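Local coordinates for protein SusD homolog (Bacteroides thetaiotaomicron, PDB 3SGH) that probably binds glycans at the cell surface as a SusD-like outer-membrane lipoprotein, at residues Ala130-Thr142 with Glu463-Met477. Residues are numbered along the deposited sequence; the frame is centred on the assembly and turned at random.
Sequences AGETEAPYDNEQT and EYNNNKANVEAAVSM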
loop_
_atom_site.group_PDB
_atom_site.type_symbol
_atom_site.label_atom_id
_atom_site.label_comp_id
_atom_site.label_asym_id
_atom_site.label_seq_id
_atom_site.Cartn_x
_atom_site.Cartn_y
_atom_site.Cartn_z
ATOM N N ALA A 130 -5.637 27.684 2.415
ATOM C CA ALA A 130 -4.949 28.088 1.175
ATOM C C ALA A 130 -3.659 28.915 1.385
ATOM O O ALA A 130 -3.713 30.034 1.865
ATOM C CB ALA A 130 -5.931 28.840 0.251
ATOM N N GLY A 131 -2.510 28.287 1.080
ATOM C CA GLY A 131 -1.166 28.914 1.151
ATOM C C GLY A 131 -0.429 29.073 2.500
ATOM O O GLY A 131 0.711 29.582 2.521
ATOM N N GLU A 132 -1.044 28.678 3.623
ATOM C CA GLU A 132 -0.460 28.949 4.944
ATOM C C GLU A 132 0.347 27.731 5.413
ATOM O O GLU A 132 -0.166 26.602 5.410
ATOM C CB GLU A 132 -1.558 29.331 5.941
ATOM C CG GLU A 132 -2.487 30.469 5.471
ATOM C CD GLU A 132 -3.436 30.989 6.579
ATOM O OE1 GLU A 132 -3.271 30.595 7.759
ATOM O OE2 GLU A 132 -4.355 31.796 6.285
ATOM N N THR A 133 1.617 27.931 5.780
ATOM C CA THR A 133 2.456 26.774 6.206
ATOM C C THR A 133 2.140 26.305 7.618
ATOM O O THR A 133 2.159 25.087 7.898
ATOM C CB THR A 133 3.969 27.066 6.119
ATOM O OG1 THR A 133 4.321 27.232 4.742
ATOM C CG2 THR A 133 4.797 25.914 6.747
ATOM N N GLU A 134 1.835 27.253 8.505
ATOM C CA GLU A 134 1.755 26.924 9.910
ATOM C C GLU A 134 0.395 26.353 10.268
ATOM O O GLU A 134 -0.326 26.936 11.056
ATOM C CB GLU A 134 2.122 28.136 10.784
ATOM C CG GLU A 134 3.573 28.549 10.546
ATOM C CD GLU A 134 4.078 29.673 11.435
ATOM O OE1 GLU A 134 3.318 30.167 12.320
ATOM O OE2 GLU A 134 5.261 30.054 11.232
ATOM N N ALA A 135 0.037 25.202 9.707
ATOM C CA ALA A 135 -1.253 24.601 10.032
ATOM C C ALA A 135 -1.116 23.693 11.238
ATOM O O ALA A 135 -0.216 22.863 11.290
ATOM C CB ALA A 135 -1.801 23.777 8.854
ATOM N N PRO A 136 -2.051 23.789 12.180
ATOM C CA PRO A 136 -2.128 22.776 13.227
ATOM C C PRO A 136 -2.371 21.367 12.721
ATOM O O PRO A 136 -2.984 21.141 11.639
ATOM C CB PRO A 136 -3.315 23.248 14.092
ATOM C CG PRO A 136 -3.352 24.703 13.880
ATOM C CD PRO A 136 -3.010 24.880 12.415
ATOM N N TYR A 137 -1.862 20.413 13.491
ATOM C CA TYR A 137 -2.023 18.996 13.161
ATOM C C TYR A 137 -3.356 18.496 13.699
ATOM O O TYR A 137 -3.768 18.888 14.768
ATOM C CB TYR A 137 -0.882 18.145 13.747
ATOM C CG TYR A 137 0.420 18.180 12.939
ATOM C CD1 TYR A 137 1.016 19.396 12.562
ATOM C CD2 TYR A 137 1.045 16.998 12.528
ATOM C CE1 TYR A 137 2.207 19.419 11.820
ATOM C CE2 TYR A 137 2.226 17.031 11.792
ATOM C CZ TYR A 137 2.806 18.259 11.455
ATOM O OH TYR A 137 3.973 18.316 10.720
ATOM N N ASP A 138 -4.026 17.629 12.934
ATOM C CA ASP A 138 -5.128 16.802 13.475
ATOM C C ASP A 138 -4.512 15.566 14.174
ATOM O O ASP A 138 -3.538 14.972 13.674
ATOM C CB ASP A 138 -6.019 16.260 12.358
ATOM C CG ASP A 138 -6.832 17.345 11.638
ATOM O OD1 ASP A 138 -6.959 18.458 12.147
ATOM O OD2 ASP A 138 -7.328 17.043 10.528
ATOM N N ASN A 139 -5.082 15.136 15.295
ATOM C CA ASN A 139 -4.692 13.823 15.790
ATOM C C ASN A 139 -5.273 12.762 14.860
ATOM O O ASN A 139 -6.051 13.074 13.956
ATOM C CB ASN A 139 -5.045 13.638 17.263
ATOM C CG ASN A 139 -6.529 13.561 17.536
ATOM O OD1 ASN A 139 -7.336 13.355 16.656
ATOM N ND2 ASN A 139 -6.882 13.735 18.775
ATOM N N GLU A 140 -4.835 11.522 15.016
ATOM C CA GLU A 140 -5.182 10.507 14.053
ATOM C C GLU A 140 -6.690 10.241 14.042
ATOM O O GLU A 140 -7.287 10.180 12.982
ATOM C CB GLU A 140 -4.375 9.249 14.292
ATOM C CG GLU A 140 -2.870 9.445 13.968
ATOM C CD GLU A 140 -2.024 8.321 14.536
ATOM O OE1 GLU A 140 -1.989 7.270 13.868
ATOM O OE2 GLU A 140 -1.411 8.473 15.639
ATOM N N GLN A 141 -7.341 10.158 15.197
ATOM C CA GLN A 141 -8.796 10.005 15.151
ATOM C C GLN A 141 -9.450 11.099 14.296
ATOM O O GLN A 141 -10.337 10.819 13.470
ATOM C CB GLN A 141 -9.430 9.947 16.560
ATOM C CG GLN A 141 -10.909 9.745 16.478
ATOM C CD GLN A 141 -11.582 9.988 17.798
ATOM O OE1 GLN A 141 -11.341 11.010 18.449
ATOM N NE2 GLN A 141 -12.430 9.062 18.205
ATOM N N THR A 142 -8.999 12.333 14.466
ATOM C CA THR A 142 -9.657 13.462 13.826
ATOM C C THR A 142 -9.463 13.414 12.336
ATOM O O THR A 142 -10.412 13.618 11.578
ATOM C CB THR A 142 -9.122 14.806 14.414
ATOM O OG1 THR A 142 -9.543 14.891 15.794
ATOM C CG2 THR A 142 -9.664 15.996 13.650
ATOM N N GLU A 463 9.033 20.546 8.895
ATOM C CA GLU A 463 7.964 20.890 9.828
ATOM C C GLU A 463 8.501 21.375 11.192
ATOM O O GLU A 463 7.962 22.330 11.788
ATOM C CB GLU A 463 6.995 19.732 9.973
ATOM C CG GLU A 463 6.128 19.578 8.712
ATOM C CD GLU A 463 5.041 20.638 8.669
ATOM O OE1 GLU A 463 4.121 20.541 9.493
ATOM O OE2 GLU A 463 5.110 21.575 7.832
ATOM N N TYR A 464 9.527 20.704 11.704
ATOM C CA TYR A 464 10.167 21.197 12.915
ATOM C C TYR A 464 10.754 22.617 12.728
ATOM O O TYR A 464 10.790 23.414 13.654
ATOM C CB TYR A 464 11.245 20.233 13.407
ATOM C CG TYR A 464 10.708 19.018 14.154
ATOM C CD1 TYR A 464 10.343 19.114 15.500
ATOM C CD2 TYR A 464 10.605 17.790 13.531
ATOM C CE1 TYR A 464 9.865 18.018 16.187
ATOM C CE2 TYR A 464 10.150 16.665 14.205
ATOM C CZ TYR A 464 9.786 16.784 15.550
ATOM O OH TYR A 464 9.332 15.694 16.257
ATOM N N ASN A 465 11.199 22.913 11.513
ATOM C CA ASN A 465 11.870 24.170 11.229
ATOM C C ASN A 465 10.875 25.310 10.977
ATOM O O ASN A 465 11.059 26.372 11.533
ATOM C CB ASN A 465 12.813 23.977 10.010
ATOM C CG ASN A 465 14.147 23.375 10.391
ATOM O OD1 ASN A 465 14.517 23.339 11.566
ATOM N ND2 ASN A 465 14.906 22.964 9.389
ATOM N N ASN A 466 9.823 25.043 10.206
ATOM C CA ASN A 466 8.854 26.056 9.762
ATOM C C ASN A 466 7.468 25.999 10.368
ATOM O O ASN A 466 6.663 26.921 10.164
ATOM C CB ASN A 466 8.730 26.003 8.248
ATOM C CG ASN A 466 10.069 26.185 7.573
ATOM O OD1 ASN A 466 10.660 27.265 7.647
ATOM N ND2 ASN A 466 10.557 25.138 6.949
ATOM N N ASN A 467 7.160 24.918 11.078
ATOM C CA ASN A 467 5.866 24.767 11.714
ATOM C C ASN A 467 6.084 24.196 13.122
ATOM O O ASN A 467 5.373 23.292 13.576
ATOM C CB ASN A 467 4.991 23.859 10.856
ATOM C CG ASN A 467 3.514 23.876 11.257
ATOM O OD1 ASN A 467 3.034 24.790 11.935
ATOM N ND2 ASN A 467 2.784 22.852 10.821
ATOM N N LYS A 468 7.062 24.777 13.816
ATOM C CA LYS A 468 7.597 24.223 15.046
ATOM C C LYS A 468 6.595 23.987 16.196
ATOM O O LYS A 468 6.555 22.903 16.767
ATOM C CB LYS A 468 8.698 25.124 15.581
ATOM C CG LYS A 468 9.497 24.522 16.759
ATOM C CD LYS A 468 10.555 25.547 17.220
ATOM C CE LYS A 468 11.154 25.153 18.529
ATOM N NZ LYS A 468 11.819 23.831 18.392
ATOM N N ALA A 469 5.847 25.013 16.556
ATOM C CA ALA A 469 4.874 24.907 17.642
ATOM C C ALA A 469 3.843 23.808 17.329
ATOM O O ALA A 469 3.532 22.972 18.189
ATOM C CB ALA A 469 4.178 26.339 17.927
ATOM N N ASN A 470 3.354 23.734 16.089
ATOM C CA ASN A 470 2.308 22.762 15.801
ATOM C C ASN A 470 2.840 21.330 15.731
ATOM O O ASN A 470 2.206 20.402 16.207
ATOM C CB ASN A 470 1.557 23.135 14.512
ATOM C CG ASN A 470 0.717 24.400 14.670
ATOM O OD1 ASN A 470 0.171 24.634 15.727
ATOM N ND2 ASN A 470 0.619 25.216 13.624
ATOM N N VAL A 471 4.018 21.148 15.143
ATOM C CA VAL A 471 4.592 19.797 15.094
ATOM C C VAL A 471 4.967 19.315 16.509
ATOM O O VAL A 471 4.792 18.172 16.837
ATOM C CB VAL A 471 5.728 19.639 14.049
ATOM C CG1 VAL A 471 7.013 20.194 14.503
ATOM C CG2 VAL A 471 5.843 18.119 13.670
ATOM N N GLU A 472 5.454 20.200 17.365
ATOM C CA GLU A 472 5.757 19.802 18.753
ATOM C C GLU A 472 4.502 19.372 19.522
ATOM O O GLU A 472 4.540 18.432 20.325
ATOM C CB GLU A 472 6.521 20.925 19.472
ATOM C CG GLU A 472 7.900 21.109 18.891
ATOM C CD GLU A 472 8.804 22.111 19.621
ATOM O OE1 GLU A 472 8.322 23.051 20.291
ATOM O OE2 GLU A 472 10.029 21.935 19.478
ATOM N N ALA A 473 3.386 20.054 19.271
ATOM C CA ALA A 473 2.087 19.650 19.807
ATOM C C ALA A 473 1.653 18.301 19.268
ATOM O O ALA A 473 1.087 17.475 20.016
ATOM C CB ALA A 473 1.037 20.712 19.533
ATOM N N ALA A 474 1.933 18.049 17.987
ATOM C CA ALA A 474 1.582 16.792 17.362
ATOM C C ALA A 474 2.321 15.593 17.979
ATOM O O ALA A 474 1.792 14.475 17.967
ATOM C CB ALA A 474 1.813 16.830 15.850
ATOM N N VAL A 475 3.530 15.817 18.488
ATOM C CA VAL A 475 4.296 14.780 19.177
ATOM C C VAL A 475 3.492 14.210 20.333
ATOM O O VAL A 475 3.480 13.014 20.526
ATOM C CB VAL A 475 5.691 15.329 19.656
ATOM C CG1 VAL A 475 6.486 14.286 20.454
ATOM C CG2 VAL A 475 6.486 15.827 18.426
ATOM N N SER A 476 2.792 15.076 21.079
ATOM C CA SER A 476 2.003 14.610 22.212
ATOM C C SER A 476 0.747 13.863 21.779
ATOM O O SER A 476 0.119 13.172 22.603
ATOM C CB SER A 476 1.635 15.757 23.169
ATOM O OG SER A 476 0.636 16.574 22.611
HETATM N N MSE A 477 0.358 13.990 20.508
HETATM C CA MSE A 477 -0.748 13.223 19.971
HETATM C C MSE A 477 -0.412 11.747 19.688
HETATM O O MSE A 477 -1.314 10.933 19.519
HETATM C CB MSE A 477 -1.304 13.893 18.686
HETATM C CG MSE A 477 -1.718 15.313 18.883
HETATM SE SE MSE A 477 -2.153 16.111 17.215
HETATM C CE MSE A 477 -2.271 17.938 17.821
HETATM O O HOH W 1 2.922 22.540 6.827
HETATM O O HOH W 2 6.552 29.129 8.619
HETATM O O HOH W 3 -0.739 28.028 13.368
HETATM O O HOH W 4 -0.489 20.804 15.963
HETATM O O HOH W 5 -2.881 10.616 17.078
#
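Carboxylate oxygen OE1 of E463 is gripped by two donors: the phenol of Y137, whose OH lies 2.5 Å from OE1 and donates to its anti lone pair, and the amide of N467, whose ND2 approaches on the syn side at 3.0 Å from OE1. The second hydrogen of N467 ND2 crosses to the loop and bonds A135 O at 3.0 Å, nearly straight (173°). Both acceptors lie close to the amide plane, so E463 and A135 together fix the rotation of this side chain, which chi1 of -167° swings anti to its own backbone N and in beside the Y137 ring edge. N467 OD1 in turn receives N470 ND2 on an in-plane lone pair, and N470 lies alongside the P136 ring.

Y137 drops its ring from the loop onto helix 468-477. V471 CA lies over one face of the ring, and the V471 side chain runs alongside it in the same direction, CG2 3.8 Å from Y137 CZ; the methyl of A474 comes in obliquely, with CB 3.4 Å from Y137 CD2. F459 meets the ring edge-to-face, while W77 of helix 75-84 touches both Y137 and E463. Farther along, the extended selenomethionine M477 lays SE 3.8 Å from N139 CB, just where N139 OD1 caps helix 140-162 through T142 N.

Waters add further bridges: one links T133 O to E463 OE2, another Y137 N to N470 O. The contact thus ties the loop leading into helix 140-162 to the end of helix 461-466 and helix 468-477, 321 residues later, in this mainly helical SusD-like fold. With two donors on OE1 and a water on OE2, the buried E463 carboxylate is probably stabilised as the anion without a cationic partner in either segment.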